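Local coordinates for protein alginate lyase A1-II' (PDB 2CWS) that depolymerises alginate as a polysaccharide lyase of family 7, probably by eliminative cleavage of the chain, this construct being the lyase domain of a longer protein, at residues His14-Leu19 with Thr24-Ser29; Gln137-Ser142 with Gly146-Asn151. All blocks are in the same frame, centred on the assembly; numbering follows the deposited sequence.

Contact 1. Residues His14-Leu19 with Thr24-Ser29; sequences HWKLQL and TTEISS. With SO4 (sulfate ion), chain C.
Leu17 and Ile27 form an antiparallel hydrogen-bonded pair, with Leu17 N to Ile27 O at 3.0 Å and Ile27 N to Leu17 O at 2.8 Å, both donors lying in the carbonyl plane. Past the neighbouring non-hydrogen-bonded pair Gln18–Glu26, Leu19 N still reaches Thr25 O at 2.9 Å, although its N-H...O angle has bent to 144°. On the face carrying Gln18 and Glu26, the carboxylate of Glu26 is held by two donors. Lys16 NZ meets OE2 of Glu26 at 2.8 Å on its syn side, closing a salt bridge, with a weak second approach to OE1. Gln18 lies beside Glu26, pointing the same way, and its NE2 gives OE1 of Glu26 a 3.1 Å bond from above the carboxylate plane. The partner sits almost in the Gln18 amide plane, and since OE1 of Gln18 accepts from Lys201, the amide is gripped at both ends and its rotation fixed. The lysine gets there with CG between backbone N and carbonyl carbon (chi1 67°) and an extended chain beyond. These strands make a beta hairpin at the margin of the larger sheet of the beta sandwich, characteristic of this jelly-roll family; strand 67-72 pairs with the other side of 15-18. From it comes Arg71, which shares with Lys16 a sulfate probably derived from the crystallisation liquor: NZ of Lys16 donates to sulfate O2 at 2.8 Å. The ammonium thus lies between two anions, which would probably favour its charged form. The opposite face is apolar. Leu17 CB and Ile27 CB stand 4.1 Å apart, while CD1 of Leu19 meets CG1 of Ile27 at 3.9 Å; Leu32 of helix 29-33 packs against both Leu17 and Ile27.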
ATOM      1  N   HIS A  14       9.832   7.945  -7.264  1.00  5.15           N
ATOM      2  CA  HIS A  14       8.574   7.586  -7.912  1.00  5.15           C
ATOM      3  C   HIS A  14       7.527   7.206  -6.871  1.00  4.24           C
ATOM      4  O   HIS A  14       6.668   6.319  -7.112  1.00  4.85           O
ATOM      5  CB  HIS A  14       8.772   6.491  -8.971  1.00  6.36           C
ATOM      6  CG  HIS A  14       9.517   7.039 -10.128  1.00  7.48           C
ATOM      7  ND1 HIS A  14       8.858   7.608 -11.203  1.00  9.10           N
ATOM      8  CD2 HIS A  14      10.853   7.125 -10.379  1.00  9.93           C
ATOM      9  CE1 HIS A  14       9.760   8.023 -12.062  1.00 10.97           C
ATOM     10  NE2 HIS A  14      10.967   7.739 -11.600  1.00 13.24           N
ATOM     11  N   TRP A  15       7.513   7.901  -5.744  1.00  4.74           N
ATOM     12  CA  TRP A  15       6.456   7.790  -4.745  1.00  4.25           C
ATOM     13  C   TRP A  15       6.066   9.196  -4.280  1.00  4.43           C
ATOM     14  O   TRP A  15       6.974  10.038  -4.156  1.00  4.69           O
ATOM     15  CB  TRP A  15       6.924   7.015  -3.521  1.00  4.67           C
ATOM     16  CG  TRP A  15       7.303   5.574  -3.719  1.00  4.53           C
ATOM     17  CD1 TRP A  15       8.551   5.054  -3.879  1.00  6.19           C
ATOM     18  CD2 TRP A  15       6.402   4.448  -3.778  1.00  4.17           C
ATOM     19  NE1 TRP A  15       8.501   3.690  -4.020  1.00  6.31           N
ATOM     20  CE2 TRP A  15       7.188   3.291  -3.953  1.00  4.77           C
ATOM     21  CE3 TRP A  15       4.991   4.320  -3.672  1.00  4.32           C
ATOM     22  CZ2 TRP A  15       6.625   2.011  -4.033  1.00  5.41           C
ATOM     23  CZ3 TRP A  15       4.442   3.052  -3.753  1.00  5.03           C
ATOM     24  CH2 TRP A  15       5.262   1.939  -3.937  1.00  5.50           C
ATOM     25  N   LYS A  16       4.817   9.397  -3.932  1.00  3.77           N
ATOM     26  CA  LYS A  16       4.418  10.556  -3.121  1.00  4.31           C
ATOM     27  C   LYS A  16       3.862  10.007  -1.816  1.00  3.84           C
ATOM     28  O   LYS A  16       3.487   8.818  -1.732  1.00  4.75           O
ATOM     29  CB  LYS A  16       3.426  11.480  -3.829  1.00  4.40           C
ATOM     30  CG  LYS A  16       2.068  10.868  -4.081  1.00  4.89           C
ATOM     31  CD  LYS A  16       1.115  11.888  -4.722  1.00  5.35           C
ATOM     32  CE  LYS A  16      -0.234  11.269  -5.046  1.00  6.40           C
ATOM     33  NZ  LYS A  16      -1.186  12.307  -5.491  1.00  6.71           N
ATOM     34  N   LEU A  17       3.801  10.832  -0.775  1.00  4.06           N
ATOM     35  CA  LEU A  17       3.356  10.415   0.525  1.00  4.07           C
ATOM     36  C   LEU A  17       2.055  11.103   0.902  1.00  4.19           C
ATOM     37  O   LEU A  17       1.943  12.329   0.777  1.00  5.33           O
ATOM     38  CB  LEU A  17       4.440  10.790   1.575  1.00  4.35           C
ATOM     39  CG  LEU A  17       4.094  10.531   3.062  1.00  4.57           C
ATOM     40  CD1 LEU A  17       3.901   9.057   3.378  1.00  5.73           C
ATOM     41  CD2 LEU A  17       5.205  11.136   3.902  1.00  5.57           C
ATOM     42  N   GLN A  18       1.099  10.321   1.371  1.00  4.16           N
ATOM     43  CA  GLN A  18      -0.203  10.796   1.836  1.00  3.79           C
ATOM     44  C   GLN A  18      -0.232  10.706   3.353  1.00  3.96           C
ATOM     45  O   GLN A  18       0.083   9.633   3.910  1.00  4.69           O
ATOM     46  CB  GLN A  18      -1.310   9.946   1.165  1.00  4.91           C
ATOM     47  CG  GLN A  18      -1.293  10.121  -0.333  1.00  5.61           C
ATOM     48  CD  GLN A  18      -2.180   9.170  -1.075  1.00  5.96           C
ATOM     49  OE1 GLN A  18      -2.277   7.992  -0.650  1.00  8.30           O
ATOM     50  NE2 GLN A  18      -2.770   9.618  -2.162  1.00  7.47           N
ATOM     51  N   LEU A  19      -0.617  11.805   3.991  1.00  4.27           N
ATOM     52  CA  LEU A  19      -0.554  11.928   5.456  1.00  4.80           C
ATOM     53  C   LEU A  19      -1.896  11.876   6.131  1.00  4.28           C
ATOM     54  O   LEU A  19      -2.929  12.164   5.527  1.00  6.02           O
ATOM     55  CB  LEU A  19       0.134  13.275   5.797  1.00  5.18           C
ATOM     56  CG  LEU A  19       1.593  13.357   5.345  1.00  6.19           C
ATOM     57  CD1 LEU A  19       2.068  14.822   5.578  1.00  8.77           C
ATOM     58  CD2 LEU A  19       2.471  12.375   6.050  1.00  7.28           C
ATOM     59  N   THR A  24      -5.110  15.970   5.230  1.00  6.95           N
ATOM     60  CA  THR A  24      -4.571  14.876   4.422  1.00  6.68           C
ATOM     61  C   THR A  24      -3.571  15.399   3.371  1.00  6.73           C
ATOM     62  O   THR A  24      -3.697  15.189   2.164  1.00  7.68           O
ATOM     63  CB  THR A  24      -5.649  13.982   3.774  1.00  6.91           C
ATOM     64  OG1 THR A  24      -6.508  14.687   2.898  1.00 11.05           O
ATOM     65  CG2 THR A  24      -6.502  13.363   4.882  1.00  9.50           C
ATOM     66  N   THR A  25      -2.575  16.081   3.888  1.00  6.96           N
ATOM     67  CA  THR A  25      -1.502  16.652   3.059  1.00  6.78           C
ATOM     68  C   THR A  25      -0.726  15.589   2.307  1.00  5.92           C
ATOM     69  O   THR A  25      -0.539  14.489   2.826  1.00  7.02           O
ATOM     70  CB  THR A  25      -0.576  17.431   4.027  1.00  7.12           C
ATOM     71  OG1 THR A  25      -1.354  18.462   4.658  1.00  8.98           O
ATOM     72  CG2 THR A  25       0.605  18.088   3.298  1.00 10.20           C
ATOM     73  N   GLU A  26      -0.292  15.942   1.108  1.00  5.18           N
ATOM     74  CA  GLU A  26       0.562  15.094   0.364  1.00  5.45           C
ATOM     75  C   GLU A  26       1.945  15.726   0.215  1.00  5.28           C
ATOM     76  O   GLU A  26       2.052  16.950   0.010  1.00  7.51           O
ATOM     77  CB  GLU A  26       0.037  14.831  -1.069  1.00  5.84           C
ATOM     78  CG  GLU A  26      -1.302  14.072  -1.012  1.00  6.68           C
ATOM     79  CD  GLU A  26      -1.749  13.629  -2.389  1.00  7.21           C
ATOM     80  OE1 GLU A  26      -2.534  12.690  -2.505  1.00 10.93           O
ATOM     81  OE2 GLU A  26      -1.269  14.165  -3.416  1.00 10.81           O
ATOM     82  N   ILE A  27       2.975  14.904   0.327  1.00  5.02           N
ATOM     83  CA  ILE A  27       4.375  15.318   0.163  1.00  5.40           C
ATOM     84  C   ILE A  27       4.872  14.749  -1.167  1.00  4.96           C
ATOM     85  O   ILE A  27       4.772  13.563  -1.423  1.00  5.27           O
ATOM     86  CB  ILE A  27       5.267  14.813   1.313  1.00  5.79           C
ATOM     87  CG1 ILE A  27       4.713  15.150   2.702  1.00  6.73           C
ATOM     88  CG2 ILE A  27       6.690  15.341   1.157  1.00  6.78           C
ATOM     89  CD1 ILE A  27       4.483  16.654   2.962  1.00  7.23           C
ATOM     90  N   SER A  28       5.418  15.655  -1.991  1.00  5.43           N
ATOM     91  CA  SER A  28       5.875  15.313  -3.318  1.00  5.35           C
ATOM     92  C   SER A  28       7.116  14.412  -3.278  1.00  5.09           C
ATOM     93  O   SER A  28       7.879  14.373  -2.306  1.00  5.44           O
ATOM     94  CB  SER A  28       6.247  16.580  -4.086  1.00  6.86           C
ATOM     95  OG  SER A  28       7.447  17.108  -3.498  1.00  6.74           O
ATOM     96  N   SER A  29       7.325  13.688  -4.376  1.00  5.58           N
ATOM     97  CA  SER A  29       8.531  12.880  -4.502  1.00  5.61           C
ATOM     98  C   SER A  29       9.780  13.701  -4.264  1.00  5.05           C
ATOM     99  O   SER A  29      10.713  13.279  -3.589  1.00  5.76           O
ATOM    100  CB  SER A  29       8.677  12.256  -5.902  0.61  5.39           C
ATOM    101  OG  SER A  29       7.490  11.570  -6.268  0.61  4.96           O
TER
HETATM  102  S   SO4 C 402      -4.362  10.365  -6.285  0.58  8.30           S
HETATM  103  O1  SO4 C 402      -3.390   9.475  -5.421  0.58  9.44           O
HETATM  104  O2  SO4 C 402      -3.659  11.537  -6.668  0.58 12.08           O
HETATM  105  O3  SO4 C 402      -4.857   9.665  -7.372  0.58  6.67           O
HETATM  106  O4  SO4 C 402      -5.425  10.591  -5.291  0.58 11.13           O

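Contact 2. Residues Gln137-Ser142 with Gly146-Asn151; sequences QVKQNS and GSDVHN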
ATOM      1  N   GLN A 137      -5.882  -9.665   0.269  1.00  4.22           N
ATOM      2  CA  GLN A 137      -7.249  -9.657  -0.257  1.00  5.28           C
ATOM      3  C   GLN A 137      -7.208  -9.152  -1.695  1.00  5.59           C
ATOM      4  O   GLN A 137      -6.605  -8.121  -1.973  1.00  8.47           O
ATOM      5  CB  GLN A 137      -8.120  -8.715   0.593  1.00  6.20           C
ATOM      6  CG  GLN A 137      -8.218  -9.216   2.028  1.00  7.08           C
ATOM      7  CD  GLN A 137      -9.055  -8.358   2.973  1.00  7.46           C
ATOM      8  OE1 GLN A 137      -9.265  -8.748   4.163  1.00 10.07           O
ATOM      9  NE2 GLN A 137      -9.514  -7.241   2.567  1.00  9.11           N
ATOM     10  N   VAL A 138      -7.849  -9.898  -2.587  1.00  5.21           N
ATOM     11  CA  VAL A 138      -7.924  -9.485  -4.007  1.00  5.11           C
ATOM     12  C   VAL A 138      -9.374  -9.277  -4.353  1.00  4.76           C
ATOM     13  O   VAL A 138     -10.211 -10.208  -4.238  1.00  5.57           O
ATOM     14  CB  VAL A 138      -7.265 -10.512  -4.954  1.00  5.50           C
ATOM     15  CG1 VAL A 138      -7.290  -9.981  -6.370  1.00  6.30           C
ATOM     16  CG2 VAL A 138      -5.828 -10.822  -4.523  1.00  6.96           C
ATOM     17  N   LYS A 139      -9.731  -8.085  -4.763  1.00  5.11           N
ATOM     18  CA  LYS A 139     -11.111  -7.806  -5.075  1.00  5.50           C
ATOM     19  C   LYS A 139     -11.554  -8.613  -6.277  1.00  5.53           C
ATOM     20  O   LYS A 139     -10.792  -8.796  -7.224  1.00  6.13           O
ATOM     21  CB  LYS A 139     -11.243  -6.294  -5.330  1.00  6.96           C
ATOM     22  CG  LYS A 139     -12.725  -5.867  -5.395  1.00  8.40           C
ATOM     23  CD  LYS A 139     -12.919  -4.382  -5.567  1.00  9.87           C
ATOM     24  CE  LYS A 139     -14.311  -3.882  -5.267  1.00 11.61           C
ATOM     25  NZ  LYS A 139     -15.398  -4.643  -5.977  1.00 11.72           N
ATOM     26  N   GLN A 140     -12.795  -9.113  -6.255  1.00  6.05           N
ATOM     27  CA  GLN A 140     -13.293  -9.911  -7.363  1.00  6.74           C
ATOM     28  C   GLN A 140     -13.581  -9.069  -8.614  1.00  6.37           C
ATOM     29  O   GLN A 140     -13.051  -9.357  -9.690  1.00  6.90           O
ATOM     30  CB  GLN A 140     -14.616 -10.644  -6.964  1.00  7.56           C
ATOM     31  CG  GLN A 140     -14.274 -11.793  -5.966  1.00  9.45           C
ATOM     32  CD  GLN A 140     -15.511 -12.513  -5.502  1.00 11.43           C
ATOM     33  OE1 GLN A 140     -15.508 -13.763  -5.468  1.00 23.68           O
ATOM     34  NE2 GLN A 140     -16.579 -11.813  -5.204  1.00 13.35           N
ATOM     35  N   ASN A 141     -14.423  -8.027  -8.445  1.00  6.91           N
ATOM     36  CA  ASN A 141     -14.956  -7.314  -9.589  1.00  7.84           C
ATOM     37  C   ASN A 141     -14.497  -5.848  -9.589  1.00  7.94           C
ATOM     38  O   ASN A 141     -14.299  -5.250  -8.512  1.00  9.05           O
ATOM     39  CB  ASN A 141     -16.485  -7.306  -9.544  1.00 10.35           C
ATOM     40  CG  ASN A 141     -17.042  -8.719  -9.691  1.00 11.77           C
ATOM     41  OD1 ASN A 141     -16.379  -9.610 -10.241  1.00 12.91           O
ATOM     42  ND2 ASN A 141     -18.241  -8.805  -9.138  1.00 16.44           N
ATOM     43  N   SER A 142     -14.368  -5.311 -10.804  1.00  7.24           N
ATOM     44  CA  SER A 142     -13.823  -3.960 -11.007  1.00  7.59           C
ATOM     45  C   SER A 142     -14.787  -2.845 -10.658  1.00  8.99           C
ATOM     46  O   SER A 142     -14.381  -1.699 -10.709  1.00 11.66           O
ATOM     47  CB  SER A 142     -13.386  -3.819 -12.471  1.00  6.99           C
ATOM     48  OG  SER A 142     -14.509  -3.889 -13.350  1.00  8.22           O
ATOM     49  N   GLY A 146     -19.855  -7.681  -5.774  0.62 17.72           N
ATOM     50  CA  GLY A 146     -19.079  -8.834  -5.328  0.62 17.81           C
ATOM     51  C   GLY A 146     -18.311  -8.430  -4.068  0.62 13.89           C
ATOM     52  O   GLY A 146     -18.689  -7.390  -3.555  0.62 19.96           O
ATOM     53  N   SER A 147     -17.323  -9.213  -3.690  0.62 13.86           N
ATOM     54  CA  SER A 147     -16.540  -9.221  -2.488  0.62 11.68           C
ATOM     55  C   SER A 147     -15.062  -9.431  -2.818  0.62  7.48           C
ATOM     56  O   SER A 147     -14.658  -9.126  -3.957  0.62  5.86           O
ATOM     57  CB  SER A 147     -17.039 -10.375  -1.602  0.62 14.46           C
ATOM     58  OG  SER A 147     -16.536 -11.579  -2.182  0.62 30.45           O
ATOM     59  N   ASP A 148     -14.253  -9.934  -1.879  0.62  8.38           N
ATOM     60  CA  ASP A 148     -12.848 -10.236  -2.088  0.62  7.41           C
ATOM     61  C   ASP A 148     -12.540 -11.727  -2.037  0.62  6.07           C
ATOM     62  O   ASP A 148     -13.273 -12.509  -1.400  0.62  7.63           O
ATOM     63  CB  ASP A 148     -12.011  -9.559  -0.992  0.62  7.60           C
ATOM     64  CG  ASP A 148     -12.161  -8.051  -0.954  0.62  8.85           C
ATOM     65  OD1 ASP A 148     -11.851  -7.422   0.080  0.62 12.53           O
ATOM     66  OD2 ASP A 148     -12.582  -7.477  -1.971  0.62  9.11           O
ATOM     67  N   VAL A 149     -11.430 -12.098  -2.664  1.00  5.89           N
ATOM     68  CA  VAL A 149     -10.769 -13.390  -2.493  1.00  6.22           C
ATOM     69  C   VAL A 149      -9.715 -13.204  -1.400  1.00  4.99           C
ATOM     70  O   VAL A 149      -8.810 -12.386  -1.549  1.00  6.90           O
ATOM     71  CB  VAL A 149     -10.113 -13.883  -3.782  1.00  7.33           C
ATOM     72  CG1 VAL A 149      -9.501 -15.258  -3.557  1.00  8.15           C
ATOM     73  CG2 VAL A 149     -11.136 -13.868  -4.953  1.00  9.97           C
ATOM     74  N   HIS A 150      -9.829 -13.975  -0.321  1.00  5.10           N
ATOM     75  CA  HIS A 150      -8.876 -13.870   0.776  1.00  4.97           C
ATOM     76  C   HIS A 150      -7.742 -14.841   0.555  1.00  4.90           C
ATOM     77  O   HIS A 150      -7.916 -15.921  -0.028  1.00  6.67           O
ATOM     78  CB  HIS A 150      -9.596 -14.170   2.109  1.00  5.82           C
ATOM     79  CG  HIS A 150     -10.666 -13.146   2.372  1.00  5.46           C
ATOM     80  ND1 HIS A 150     -10.432 -12.047   3.133  1.00  6.35           N
ATOM     81  CD2 HIS A 150     -11.942 -12.993   1.925  1.00  7.13           C
ATOM     82  CE1 HIS A 150     -11.506 -11.268   3.172  1.00  6.96           C
ATOM     83  NE2 HIS A 150     -12.451 -11.856   2.456  1.00  8.19           N
ATOM     84  N   ASN A 151      -6.552 -14.462   1.037  1.00  4.73           N
ATOM     85  CA  ASN A 151      -5.354 -15.316   0.925  1.00  4.74           C
ATOM     86  C   ASN A 151      -4.596 -15.180   2.240  1.00  4.00           C
ATOM     87  O   ASN A 151      -3.933 -14.138   2.480  1.00  4.37           O
ATOM     88  CB  ASN A 151      -4.466 -14.899  -0.251  1.00  5.15           C
ATOM     89  CG  ASN A 151      -5.200 -15.076  -1.584  1.00  5.55           C
ATOM     90  OD1 ASN A 151      -5.247 -16.201  -2.134  1.00  6.54           O
ATOM     91  ND2 ASN A 151      -5.820 -14.010  -2.101  1.00  5.82           N
TER
HETATM   92  O   HOH W   1     -15.666  -7.447  -5.937  1.00  9.62           O
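Gln137 and His150 both place CG anti to the carbonyl carbon (chi1 -63° in each), and the two side chains run alongside each other in the same direction, with Gln137 CG 3.8 Å from His150 ND1. That ring nitrogen is itself hydrogen-bonded to Asp135. Lys139, extended until its last torsion bends (chi4 -51°), curls its ammonium back onto its own turn: NZ donates to Asn141 O at 2.8 Å and also to Asp143 O. Gln140 N donates to Ser147 O at 3.0 Å, and a water adds a second donor to that oxygen, linking it to Asn141 N and Lys139 NZ at the mouth of the turn. Backbone evidence for the hairpin is the antiparallel hydrogen-bonded pair Val138–Val149, with Val138 N to Val149 O at 2.9 Å and Val149 N to Val138 O at 2.7 Å. Gln140 crosses Val149 at about a right angle, its CG 3.9 Å from CG2 of the valine. This hairpin ends the larger sheet of the sandwich: strand 120-130 pairs with the other side of 133-139, Val184 of strand 180-185 in the second sheet packs against Val138 and Val149, and Lys189 of helix 186-189 touches Gln140.

From the N terminus, contact 1 comes first, where His14-Leu19 turns back through four residues to Thr24-Ser29. Only after it has closed does the chain build further strands of both sheets and reach contact 2, where three residues separate Gln137-Ser142 from Gly146-Asn151. The two are therefore in series, neither nested nor crossed, and each is a local hairpin. Both belong to the larger sheet, on opposite sides of the chain's centre, with centres 27 Å apart and nearest atoms about 16 Å apart. Strands 67-72, 197-202, 106-114 and 120-130 connect them by successive antiparallel pairing. Both also reach the seven-stranded sheet, contact 1 through Trp15 on strand 215-228 and contact 2 on strand 180-185.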